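Local atomic coordinates of probable ABC transporter extracellular-binding protein yckB (Bacillus subtilis, PDB entry 2IEE), a protein that probably captures a solute outside the cell as the extracellular binding component of an ABC transport system. Residues A[109-115]-A[178-184]; A[114-118]-A[166-170]. All blocks are in the same frame, centred on the assembly; numbering follows the deposited sequence.

Contact 1 of 2, residues A[109-115]-A[178-184]; sequences YSYGTAI and LNDYYLQ
Tyr181, with chi1 near 180°, lays its ring beside that of Tyr111, held at chi1 p; the planes are 18° from parallel, but the rings are slid apart, centroids 5.2 Å from each other, so overlap is slight. Strand 109-115 runs antiparallel to 178-180 at 144°, axes 4.6 Å apart. Gly112-Asp180 (CA-CA 4.3 Å) and Ala114-Leu178 are non-hydrogen-bonded pairs flanking the hydrogen-bonded pair Thr113-Asn179, where Thr113 N reaches Asn179 O (2.8 Å) and Asn179 N reaches Thr113 O (3.2 Å). At Tyr181 the chain turns into a helix, yet its N still donates to Tyr111 O (2.9 Å). The two strands are neighbours in the mixed sheet of one lobe of the type II periplasmic-binding-protein fold, and helix 181-190 follows directly on the second. Asp180 is the N-cap: OD2 accepts from Leu183 N (3.1 Å), while OD1 receives a very short bond from Ser110 OG (2.5 Å). Thr113, chi1 p, donates OG1 to Gln184 OE1 (2.6 Å), and one water joins Tyr109 O (2.7 Å) to Tyr182 OH (2.5 Å).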
ATOM      1  N   TYR A 109       2.195  -6.362   4.747  1.00 15.14           N
ATOM      2  CA  TYR A 109       2.958  -5.772   5.836  1.00 14.89           C
ATOM      3  C   TYR A 109       4.089  -4.987   5.187  1.00 15.23           C
ATOM      4  O   TYR A 109       4.726  -5.464   4.249  1.00 13.36           O
ATOM      5  CB  TYR A 109       3.537  -6.860   6.743  1.00 13.82           C
ATOM      6  CG  TYR A 109       2.497  -7.761   7.374  1.00 14.58           C
ATOM      7  CD1 TYR A 109       1.830  -8.725   6.621  1.00 15.06           C
ATOM      8  CD2 TYR A 109       2.183  -7.649   8.727  1.00 16.15           C
ATOM      9  CE1 TYR A 109       0.878  -9.562   7.203  1.00 17.85           C
ATOM     10  CE2 TYR A 109       1.229  -8.481   9.321  1.00 16.26           C
ATOM     11  CZ  TYR A 109       0.585  -9.432   8.553  1.00 18.15           C
ATOM     12  OH  TYR A 109      -0.351 -10.254   9.130  1.00 20.60           O
ATOM     13  N   SER A 110       4.337  -3.783   5.678  1.00 13.67           N
ATOM     14  CA  SER A 110       5.388  -2.970   5.105  1.00 13.46           C
ATOM     15  C   SER A 110       5.860  -1.945   6.125  1.00 13.81           C
ATOM     16  O   SER A 110       5.505  -2.009   7.305  1.00 14.66           O
ATOM     17  CB  SER A 110       4.868  -2.273   3.843  1.00 12.31           C
ATOM     18  OG  SER A 110       5.916  -1.633   3.133  1.00 13.24           O
ATOM     19  N   TYR A 111       6.681  -1.020   5.651  1.00 13.40           N
ATOM     20  CA  TYR A 111       7.232   0.058   6.458  1.00 14.68           C
ATOM     21  C   TYR A 111       7.871   1.059   5.490  1.00 12.88           C
ATOM     22  O   TYR A 111       8.075   0.746   4.318  1.00 11.23           O
ATOM     23  CB  TYR A 111       8.270  -0.487   7.455  1.00 15.21           C
ATOM     24  CG  TYR A 111       9.331  -1.367   6.844  1.00 16.11           C
ATOM     25  CD1 TYR A 111      10.391  -0.825   6.127  1.00 15.52           C
ATOM     26  CD2 TYR A 111       9.265  -2.750   6.976  1.00 17.75           C
ATOM     27  CE1 TYR A 111      11.368  -1.644   5.550  1.00 17.15           C
ATOM     28  CE2 TYR A 111      10.228  -3.578   6.404  1.00 17.59           C
ATOM     29  CZ  TYR A 111      11.275  -3.022   5.694  1.00 19.29           C
ATOM     30  OH  TYR A 111      12.222  -3.853   5.136  1.00 22.02           O
ATOM     31  N   GLY A 112       8.167   2.259   5.972  1.00 12.05           N
ATOM     32  CA  GLY A 112       8.767   3.260   5.113  1.00 12.19           C
ATOM     33  C   GLY A 112      10.276   3.138   5.007  1.00 12.70           C
ATOM     34  O   GLY A 112      10.929   2.593   5.895  1.00 10.96           O
ATOM     35  N   THR A 113      10.832   3.638   3.907  1.00 11.29           N
ATOM     36  CA  THR A 113      12.271   3.600   3.703  1.00 10.92           C
ATOM     37  C   THR A 113      12.679   4.875   2.988  1.00 12.22           C
ATOM     38  O   THR A 113      11.871   5.790   2.831  1.00 14.13           O
ATOM     39  CB  THR A 113      12.700   2.373   2.859  1.00 10.17           C
ATOM     40  OG1 THR A 113      11.992   2.366   1.614  1.00  8.21           O
ATOM     41  CG2 THR A 113      12.407   1.083   3.611  1.00  8.35           C
ATOM     42  N   ALA A 114      13.936   4.940   2.570  1.00 11.82           N
ATOM     43  CA  ALA A 114      14.443   6.111   1.878  1.00 12.61           C
ATOM     44  C   ALA A 114      15.302   5.728   0.684  1.00 11.52           C
ATOM     45  O   ALA A 114      16.113   4.806   0.754  1.00 13.61           O
ATOM     46  CB  ALA A 114      15.267   6.965   2.840  1.00 13.05           C
ATOM     47  N   ILE A 115      15.111   6.432  -0.420  1.00 12.76           N
ATOM     48  CA  ILE A 115      15.921   6.201  -1.597  1.00 12.30           C
ATOM     49  C   ILE A 115      16.931   7.338  -1.600  1.00 12.07           C
ATOM     50  O   ILE A 115      16.567   8.508  -1.483  1.00 12.42           O
ATOM     51  CB  ILE A 115      15.089   6.229  -2.887  1.00 11.45           C
ATOM     52  CG1 ILE A 115      14.494   4.844  -3.135  1.00 10.60           C
ATOM     53  CG2 ILE A 115      15.959   6.662  -4.068  1.00  9.65           C
ATOM     54  CD1 ILE A 115      13.566   4.790  -4.335  1.00 12.69           C
ATOM     55  N   LEU A 178      11.375   9.750   0.554  1.00 13.50           N
ATOM     56  CA  LEU A 178      10.805   8.897   1.594  1.00 14.09           C
ATOM     57  C   LEU A 178       9.500   8.297   1.070  1.00 12.92           C
ATOM     58  O   LEU A 178       8.628   9.024   0.600  1.00 12.01           O
ATOM     59  CB  LEU A 178      10.528   9.722   2.853  1.00 15.57           C
ATOM     60  CG  LEU A 178      11.449   9.530   4.065  1.00 18.70           C
ATOM     61  CD1 LEU A 178      12.902   9.470   3.626  1.00 17.24           C
ATOM     62  CD2 LEU A 178      11.216  10.660   5.062  1.00 15.77           C
ATOM     63  N   ASN A 179       9.368   6.975   1.133  1.00 11.85           N
ATOM     64  CA  ASN A 179       8.151   6.327   0.653  1.00 12.54           C
ATOM     65  C   ASN A 179       8.088   4.899   1.186  1.00 11.32           C
ATOM     66  O   ASN A 179       8.986   4.462   1.904  1.00 12.59           O
ATOM     67  CB  ASN A 179       8.137   6.316  -0.885  1.00 12.18           C
ATOM     68  CG  ASN A 179       6.727   6.190  -1.462  1.00 14.55           C
ATOM     69  OD1 ASN A 179       5.753   5.999  -0.731  1.00 14.91           O
ATOM     70  ND2 ASN A 179       6.620   6.297  -2.780  1.00 12.23           N
ATOM     71  N   ASP A 180       7.021   4.188   0.838  1.00  9.73           N
ATOM     72  CA  ASP A 180       6.830   2.797   1.253  1.00 11.05           C
ATOM     73  C   ASP A 180       7.968   1.924   0.692  1.00 10.71           C
ATOM     74  O   ASP A 180       8.389   2.107  -0.446  1.00 11.01           O
ATOM     75  CB  ASP A 180       5.488   2.294   0.723  1.00 10.99           C
ATOM     76  CG  ASP A 180       5.300   0.810   0.922  1.00 11.59           C
ATOM     77  OD1 ASP A 180       4.976   0.394   2.055  1.00 14.63           O
ATOM     78  OD2 ASP A 180       5.490   0.056  -0.054  1.00 12.34           O
ATOM     79  N   TYR A 181       8.450   0.978   1.488  1.00 10.83           N
ATOM     80  CA  TYR A 181       9.539   0.105   1.065  1.00 10.41           C
ATOM     81  C   TYR A 181       9.291  -0.576  -0.271  1.00 11.74           C
ATOM     82  O   TYR A 181      10.079  -0.447  -1.207  1.00 11.23           O
ATOM     83  CB  TYR A 181       9.789  -0.970   2.114  1.00 11.59           C
ATOM     84  CG  TYR A 181      10.743  -2.047   1.653  1.00 12.22           C
ATOM     85  CD1 TYR A 181      12.047  -1.738   1.269  1.00 10.99           C
ATOM     86  CD2 TYR A 181      10.349  -3.379   1.627  1.00 10.41           C
ATOM     87  CE1 TYR A 181      12.941  -2.740   0.877  1.00 11.85           C
ATOM     88  CE2 TYR A 181      11.230  -4.383   1.238  1.00 13.08           C
ATOM     89  CZ  TYR A 181      12.520  -4.059   0.867  1.00 11.03           C
ATOM     90  OH  TYR A 181      13.380  -5.062   0.494  1.00 18.23           O
ATOM     91  N   TYR A 182       8.198  -1.323  -0.349  1.00 11.52           N
ATOM     92  CA  TYR A 182       7.881  -2.036  -1.570  1.00 13.86           C
ATOM     93  C   TYR A 182       7.754  -1.147  -2.799  1.00 12.83           C
ATOM     94  O   TYR A 182       8.221  -1.523  -3.873  1.00 11.87           O
ATOM     95  CB  TYR A 182       6.629  -2.883  -1.356  1.00 14.56           C
ATOM     96  CG  TYR A 182       6.917  -4.050  -0.446  1.00 14.64           C
ATOM     97  CD1 TYR A 182       7.835  -5.034  -0.821  1.00 13.28           C
ATOM     98  CD2 TYR A 182       6.313  -4.154   0.808  1.00 11.71           C
ATOM     99  CE1 TYR A 182       8.152  -6.094   0.029  1.00 12.74           C
ATOM    100  CE2 TYR A 182       6.622  -5.213   1.666  1.00 11.59           C
ATOM    101  CZ  TYR A 182       7.541  -6.178   1.272  1.00 13.21           C
ATOM    102  OH  TYR A 182       7.856  -7.218   2.120  1.00 12.61           O
ATOM    103  N   LEU A 183       7.151   0.031  -2.650  1.00 11.76           N
ATOM    104  CA  LEU A 183       7.019   0.937  -3.790  1.00 12.88           C
ATOM    105  C   LEU A 183       8.394   1.362  -4.258  1.00 14.09           C
ATOM    106  O   LEU A 183       8.613   1.569  -5.452  1.00 15.65           O
ATOM    107  CB  LEU A 183       6.235   2.190  -3.422  1.00 12.35           C
ATOM    108  CG  LEU A 183       4.771   1.997  -3.046  1.00 13.21           C
ATOM    109  CD1 LEU A 183       4.158   3.369  -2.768  1.00 11.89           C
ATOM    110  CD2 LEU A 183       4.036   1.285  -4.178  1.00 11.41           C
ATOM    111  N   GLN A 184       9.322   1.496  -3.314  1.00 13.26           N
ATOM    112  CA  GLN A 184      10.670   1.910  -3.668  1.00 14.40           C
ATOM    113  C   GLN A 184      11.484   0.777  -4.298  1.00 13.85           C
ATOM    114  O   GLN A 184      12.360   1.041  -5.110  1.00 14.97           O
ATOM    115  CB  GLN A 184      11.396   2.502  -2.447  1.00 11.70           C
ATOM    116  CG  GLN A 184      10.651   3.699  -1.844  1.00 11.15           C
ATOM    117  CD  GLN A 184      11.546   4.665  -1.078  1.00 11.15           C
ATOM    118  OE1 GLN A 184      12.264   4.279  -0.155  1.00 11.39           O
ATOM    119  NE2 GLN A 184      11.493   5.934  -1.455  1.00 10.42           N
TER
HETATM  120  O   HOH W   1       6.333  -7.672   4.038  1.00 13.47           O

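Contact 2 of 2, residues A[114-118]-A[166-170]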
ATOM      1  N   ALA A 114      13.936   4.940   2.570  1.00 11.82           N
ATOM      2  CA  ALA A 114      14.443   6.111   1.878  1.00 12.61           C
ATOM      3  C   ALA A 114      15.302   5.728   0.684  1.00 11.52           C
ATOM      4  O   ALA A 114      16.113   4.806   0.754  1.00 13.61           O
ATOM      5  CB  ALA A 114      15.267   6.965   2.840  1.00 13.05           C
ATOM      6  N   ILE A 115      15.111   6.432  -0.420  1.00 12.76           N
ATOM      7  CA  ILE A 115      15.921   6.201  -1.597  1.00 12.30           C
ATOM      8  C   ILE A 115      16.931   7.338  -1.600  1.00 12.07           C
ATOM      9  O   ILE A 115      16.567   8.508  -1.483  1.00 12.42           O
ATOM     10  CB  ILE A 115      15.089   6.229  -2.887  1.00 11.45           C
ATOM     11  CG1 ILE A 115      14.494   4.844  -3.135  1.00 10.60           C
ATOM     12  CG2 ILE A 115      15.959   6.662  -4.068  1.00  9.65           C
ATOM     13  CD1 ILE A 115      13.566   4.790  -4.335  1.00 12.69           C
ATOM     14  N   VAL A 116      18.203   6.975  -1.700  1.00 12.25           N
ATOM     15  CA  VAL A 116      19.296   7.938  -1.704  1.00 10.29           C
ATOM     16  C   VAL A 116      20.231   7.547  -2.846  1.00 12.81           C
ATOM     17  O   VAL A 116      19.955   6.582  -3.556  1.00 12.19           O
ATOM     18  CB  VAL A 116      20.067   7.886  -0.360  1.00 10.01           C
ATOM     19  CG1 VAL A 116      19.151   8.323   0.785  1.00  9.24           C
ATOM     20  CG2 VAL A 116      20.570   6.464  -0.095  1.00 12.18           C
ATOM     21  N   ARG A 117      21.318   8.291  -3.035  1.00 12.45           N
ATOM     22  CA  ARG A 117      22.267   7.959  -4.091  1.00 12.05           C
ATOM     23  C   ARG A 117      22.988   6.651  -3.778  1.00 11.28           C
ATOM     24  O   ARG A 117      23.291   6.361  -2.624  1.00  9.64           O
ATOM     25  CB  ARG A 117      23.298   9.080  -4.266  1.00 11.17           C
ATOM     26  CG  ARG A 117      22.802  10.244  -5.109  1.00 12.02           C
ATOM     27  CD  ARG A 117      23.850  11.339  -5.198  1.00 10.12           C
ATOM     28  NE  ARG A 117      23.952  12.103  -3.959  1.00  8.13           N
ATOM     29  CZ  ARG A 117      23.000  12.920  -3.508  1.00 12.43           C
ATOM     30  NH1 ARG A 117      21.872  13.073  -4.195  1.00  9.33           N
ATOM     31  NH2 ARG A 117      23.180  13.599  -2.381  1.00  9.67           N
ATOM     32  N   LYS A 118      23.258   5.860  -4.814  1.00 12.25           N
ATOM     33  CA  LYS A 118      23.950   4.589  -4.636  1.00 11.90           C
ATOM     34  C   LYS A 118      25.428   4.785  -4.297  1.00 12.83           C
ATOM     35  O   LYS A 118      25.990   4.026  -3.501  1.00 10.56           O
ATOM     36  CB  LYS A 118      23.832   3.729  -5.902  1.00 13.13           C
ATOM     37  CG  LYS A 118      24.498   2.348  -5.772  1.00 15.65           C
ATOM     38  CD  LYS A 118      24.481   1.571  -7.082  1.00 16.53           C
ATOM     39  CE  LYS A 118      23.059   1.260  -7.531  1.00 19.85           C
ATOM     40  NZ  LYS A 118      23.038   0.606  -8.868  1.00 19.95           N
ATOM     41  N   LEU A 166      13.482  10.353  -9.262  1.00 17.92           N
ATOM     42  CA  LEU A 166      14.624   9.466  -9.093  1.00 17.25           C
ATOM     43  C   LEU A 166      15.915  10.004  -9.716  1.00 16.86           C
ATOM     44  O   LEU A 166      16.981   9.912  -9.108  1.00 16.16           O
ATOM     45  CB  LEU A 166      14.286   8.085  -9.667  1.00 16.18           C
ATOM     46  CG  LEU A 166      13.072   7.399  -9.018  1.00 19.61           C
ATOM     47  CD1 LEU A 166      12.655   6.199  -9.858  1.00 17.17           C
ATOM     48  CD2 LEU A 166      13.411   6.964  -7.588  1.00 19.15           C
ATOM     49  N   LYS A 167      15.823  10.570 -10.917  1.00 17.21           N
ATOM     50  CA  LYS A 167      17.012  11.103 -11.580  1.00 16.78           C
ATOM     51  C   LYS A 167      17.613  12.297 -10.853  1.00 14.34           C
ATOM     52  O   LYS A 167      18.827  12.487 -10.868  1.00 15.03           O
ATOM     53  CB  LYS A 167      16.701  11.496 -13.029  1.00 18.84           C
ATOM     54  CG  LYS A 167      16.367  10.315 -13.914  1.00 25.09           C
ATOM     55  CD  LYS A 167      16.383  10.697 -15.383  1.00 31.62           C
ATOM     56  CE  LYS A 167      15.924   9.533 -16.251  1.00 35.03           C
ATOM     57  NZ  LYS A 167      16.719   8.291 -16.006  1.00 38.40           N
ATOM     58  N   ASP A 168      16.765  13.102 -10.218  1.00 15.20           N
ATOM     59  CA  ASP A 168      17.243  14.265  -9.484  1.00 13.86           C
ATOM     60  C   ASP A 168      18.029  13.821  -8.259  1.00 14.14           C
ATOM     61  O   ASP A 168      18.925  14.526  -7.791  1.00 14.16           O
ATOM     62  CB  ASP A 168      16.069  15.164  -9.071  1.00 16.68           C
ATOM     63  CG  ASP A 168      15.382  15.806 -10.267  1.00 17.22           C
ATOM     64  OD1 ASP A 168      16.077  16.099 -11.266  1.00 17.16           O
ATOM     65  OD2 ASP A 168      14.156  16.023 -10.207  1.00 19.37           O
ATOM     66  N   VAL A 169      17.682  12.655  -7.726  1.00 14.74           N
ATOM     67  CA  VAL A 169      18.412  12.132  -6.583  1.00 14.41           C
ATOM     68  C   VAL A 169      19.771  11.704  -7.126  1.00 14.35           C
ATOM     69  O   VAL A 169      20.818  12.097  -6.603  1.00 14.45           O
ATOM     70  CB  VAL A 169      17.728  10.899  -5.970  1.00 13.80           C
ATOM     71  CG1 VAL A 169      18.669  10.243  -4.955  1.00 11.69           C
ATOM     72  CG2 VAL A 169      16.432  11.300  -5.299  1.00 11.78           C
ATOM     73  N   ALA A 170      19.733  10.905  -8.188  1.00 14.10           N
ATOM     74  CA  ALA A 170      20.943  10.403  -8.835  1.00 17.27           C
ATOM     75  C   ALA A 170      21.845  11.550  -9.275  1.00 16.78           C
ATOM     76  O   ALA A 170      23.061  11.473  -9.157  1.00 18.11           O
ATOM     77  CB  ALA A 170      20.571   9.547 -10.047  1.00 14.53           C
TER
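Two kinds of interaction join the end of strand 108-116 to helix 162-171: apolar packing and a polar bond made by one arginine. The axes of strand 114-116 and helix 166-170 come within 8.9 Å at 52°, so the backbones do not pair directly; side chains span the gap, meeting other side chains or the opposite main chain. The backbones draw nearest past the strand, where the CA atoms of Arg117 and Ala170 are 5.5 Å apart. Helix 162-171 leads into strand 176-180, the antiparallel neighbour of 108-116, making this helix-on-sheet packing within one lobe of the two-lobed solute-binding fold.

The apolar part begins with Ile115, whose CA-to-CB bond points toward the helix and whose extended chi2 carries CD1 to 3.9 Å from Leu166 CD2. One helical turn on, Val169 loses more surface here than any other residue of the pair. Its CG1 rests 3.8 Å from Val116 C and 4.1 Å from Arg117 CG, so it packs on backbone and on the aliphatic start of the arginine; the side chain of Val116 itself points away. Ala187 of helix 181-190 touches both Ile115 and Leu166, so a second helix shares this apolar patch.

The polar part is a single hydrogen bond, from Arg117 NH1 to Val169 O (2.8 Å, 155° at the hydrogen), with the carbonyl at the edge of the guanidinium near its plane. NH2 and NE form salt bridges with Asp175 and Asp120.

Arg117 therefore serves two chemistries at once: carboxylates balance its charge, while NH1 donates to two main-chain carbonyls, Val169 O in the last turn of helix 162-171 and Thr174 O in the loop after it.

How the contacts relate
Both contacts begin from strand 108-116 and share Ala114 and Ile115, with centres about 14 Å apart. Contact 1 joins this strand to its sheet neighbour 176-180 and to helix 181-190; contact 2 takes its far end to helix 162-171, a helix packed against the sheet. Along the chain, strand 108-116 comes first, then helix 162-171, strand 176-180 and helix 181-190, so the partner in contact 2 precedes that in contact 1. Ile115 bridges the two, meeting Gln184 in one and Leu166 in the other. Contact 1 thus joins neighbouring strands inside the mixed sheet, and contact 2 packs a helix against the C-terminal end of the same strand, both within one lobe of the solute-binding fold.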